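Local coordinates for bradavidin 2 (Bradyrhizobium japonicum, PDB 4GGT), which probably binds biotin as a member of the avidin family, secreted beta-barrel proteins related to streptavidin, at residues F38-A42 with Q43-C47. Sequence-based numbering, arbitrary orientation.
Sequences FTNHA and QGFAC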
ATOM      1  N   PHE A  38       0.660  -5.810  -3.535  1.00 19.26           N
ATOM      2  CA  PHE A  38       0.857  -5.499  -2.144  1.00 18.64           C
ATOM      3  C   PHE A  38       0.441  -6.731  -1.371  1.00 18.40           C
ATOM      4  O   PHE A  38      -0.609  -7.328  -1.675  1.00 18.75           O
ATOM      5  CB  PHE A  38      -0.066  -4.356  -1.746  1.00 18.54           C
ATOM      6  CG  PHE A  38       0.095  -3.909  -0.326  1.00 19.01           C
ATOM      7  CD1 PHE A  38       0.981  -2.865   0.002  1.00 19.87           C
ATOM      8  CD2 PHE A  38      -0.608  -4.545   0.690  1.00 19.06           C
ATOM      9  CE1 PHE A  38       1.112  -2.458   1.335  1.00 20.99           C
ATOM     10  CE2 PHE A  38      -0.484  -4.154   2.008  1.00 21.01           C
ATOM     11  CZ  PHE A  38       0.385  -3.105   2.345  1.00 19.95           C
ATOM     12  N   THR A  39       1.232  -7.106  -0.395  1.00 19.58           N
ATOM     13  CA  THR A  39       0.760  -8.158   0.508  1.00 21.56           C
ATOM     14  C   THR A  39       0.978  -7.847   1.974  1.00 21.48           C
ATOM     15  O   THR A  39       2.029  -7.399   2.374  1.00 20.32           O
ATOM     16  CB  THR A  39       1.015  -9.639  -0.011  1.00 24.30           C
ATOM     17  OG1 THR A  39       1.231 -10.612   1.059  1.00 25.93           O
ATOM     18  CG2 THR A  39       1.967  -9.740  -1.173  1.00 19.67           C
ATOM     19  N   ASN A  40      -0.103  -7.965   2.735  1.00 21.05           N
ATOM     20  CA  ASN A  40      -0.119  -7.696   4.157  1.00 22.66           C
ATOM     21  C   ASN A  40       0.347  -8.972   4.835  1.00 23.26           C
ATOM     22  O   ASN A  40       0.118 -10.063   4.312  1.00 23.72           O
ATOM     23  CB  ASN A  40      -1.568  -7.351   4.574  1.00 22.62           C
ATOM     24  CG  ASN A  40      -1.740  -7.202   6.068  1.00 23.98           C
ATOM     25  OD1 ASN A  40      -1.766  -6.087   6.603  1.00 28.80           O
ATOM     26  ND2 ASN A  40      -1.854  -8.329   6.759  1.00 21.86           N
ATOM     27  N   HIS A  41       1.033  -8.836   5.966  1.00 24.74           N
ATOM     28  CA  HIS A  41       1.519 -10.007   6.681  1.00 26.63           C
ATOM     29  C   HIS A  41       1.153  -9.987   8.154  1.00 27.55           C
ATOM     30  O   HIS A  41       1.894 -10.520   8.999  1.00 27.72           O
ATOM     31  CB  HIS A  41       3.020 -10.195   6.465  1.00 27.60           C
ATOM     32  CG  HIS A  41       3.357 -10.785   5.136  1.00 26.31           C
ATOM     33  ND1 HIS A  41       3.874 -10.043   4.096  1.00 28.04           N
ATOM     34  CD2 HIS A  41       3.217 -12.045   4.667  1.00 26.38           C
ATOM     35  CE1 HIS A  41       4.056 -10.828   3.048  1.00 27.58           C
ATOM     36  NE2 HIS A  41       3.661 -12.050   3.370  1.00 28.12           N
ATOM     37  N   ALA A  42      -0.004  -9.397   8.462  1.00 28.00           N
ATOM     38  CA  ALA A  42      -0.471  -9.304   9.844  1.00 28.25           C
ATOM     39  C   ALA A  42      -1.214 -10.581  10.229  1.00 28.70           C
ATOM     40  O   ALA A  42      -2.287 -10.886   9.677  1.00 28.36           O
ATOM     41  CB  ALA A  42      -1.359  -8.089  10.032  1.00 28.54           C
ATOM     42  N   GLN A  43      -0.639 -11.351  11.149  1.00 29.78           N
ATOM     43  CA  GLN A  43      -1.300 -12.576  11.579  1.00 29.12           C
ATOM     44  C   GLN A  43      -2.643 -12.200  12.163  1.00 28.42           C
ATOM     45  O   GLN A  43      -2.757 -11.221  12.892  1.00 28.16           O
ATOM     46  CB  GLN A  43      -0.470 -13.322  12.645  1.00 31.20           C
ATOM     47  CG  GLN A  43      -0.845 -14.786  12.776  1.00 32.72           C
ATOM     48  CD  GLN A  43      -0.120 -15.693  11.785  1.00 37.02           C
ATOM     49  OE1 GLN A  43       0.519 -15.222  10.832  1.00 39.17           O
ATOM     50  NE2 GLN A  43      -0.221 -17.006  12.006  1.00 36.38           N
ATOM     51  N   GLY A  44      -3.676 -12.966  11.842  1.00 27.22           N
ATOM     52  CA  GLY A  44      -4.995 -12.634  12.378  1.00 26.53           C
ATOM     53  C   GLY A  44      -5.891 -11.913  11.381  1.00 26.89           C
ATOM     54  O   GLY A  44      -7.119 -12.037  11.445  1.00 27.64           O
ATOM     55  N   PHE A  45      -5.279 -11.157  10.470  1.00 25.56           N
ATOM     56  CA  PHE A  45      -6.022 -10.504   9.367  1.00 24.63           C
ATOM     57  C   PHE A  45      -6.358 -11.520   8.290  1.00 24.28           C
ATOM     58  O   PHE A  45      -5.465 -12.139   7.733  1.00 23.88           O
ATOM     59  CB  PHE A  45      -5.162  -9.377   8.799  1.00 23.99           C
ATOM     60  CG  PHE A  45      -5.797  -8.637   7.633  1.00 25.19           C
ATOM     61  CD1 PHE A  45      -7.108  -8.188   7.706  1.00 25.48           C
ATOM     62  CD2 PHE A  45      -5.064  -8.398   6.487  1.00 24.46           C
ATOM     63  CE1 PHE A  45      -7.684  -7.499   6.621  1.00 26.65           C
ATOM     64  CE2 PHE A  45      -5.622  -7.695   5.397  1.00 24.25           C
ATOM     65  CZ  PHE A  45      -6.915  -7.254   5.480  1.00 24.95           C
ATOM     66  N   ALA A  46      -7.645 -11.709   7.978  1.00 23.22           N
ATOM     67  CA  ALA A  46      -8.060 -12.814   7.114  1.00 24.14           C
ATOM     68  C   ALA A  46      -7.514 -12.778   5.681  1.00 24.77           C
ATOM     69  O   ALA A  46      -7.579 -13.776   4.953  1.00 25.39           O
ATOM     70  CB  ALA A  46      -9.609 -12.988   7.149  1.00 23.86           C
ATOM     71  N   CYS A  47      -6.939 -11.635   5.287  1.00 24.86           N
ATOM     72  CA  CYS A  47      -6.414 -11.466   3.934  1.00 23.77           C
ATOM     73  C   CYS A  47      -4.905 -11.321   3.945  1.00 23.48           C
ATOM     74  O   CYS A  47      -4.302 -11.034   2.911  1.00 22.81           O
ATOM     75  CB  CYS A  47      -7.014 -10.234   3.233  1.00 24.32           C
ATOM     76  SG  CYS A  47      -8.721 -10.496   2.755  1.00 28.12           S
TER
HETATM   77  O   HOH W   1      -2.553  -9.099   1.849  1.00 23.08           O
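N40 meets F45 across the loop that leaves strand 33-39 of the avidin beta barrel and leads to strand 51-59. In avidins this loop borders the biotin pocket, and N40 and A46 contact biotin in another structure of this protein; no ligand is bound here. At the end of the strand, T39 OG1 makes a weak hydrogen bond to N40 O. The backbone of N40 is tied across the loop by one water, which accepts from N40 N at 2.8 Å and donates to C47 O. The N40 side chain extends with CG trans to N (chi1 174°), bringing the amide against the edge of the F45 ring: N40 CG is 3.6 Å from F45 CD2, and the two planes are steeply inclined, 71° apart. An alanine here would take away that amide and would probably leave a gap at this edge of the F45 ring. The CB of H41 points away from residues 43-47, and its ND1 makes a weak hydrogen bond with G21 O. At A42 the chain enters a type II turn, closed by the hydrogen bond from F45 N to A42 O, 3.1 Å (153° at the hydrogen). G44 takes the positive phi that calls for glycine. F45 also packs edge-to-face with F69, while C47, in a disulfide with C72, sets its backbone N over the centre of the F45 ring, 3.9 Å above the plane.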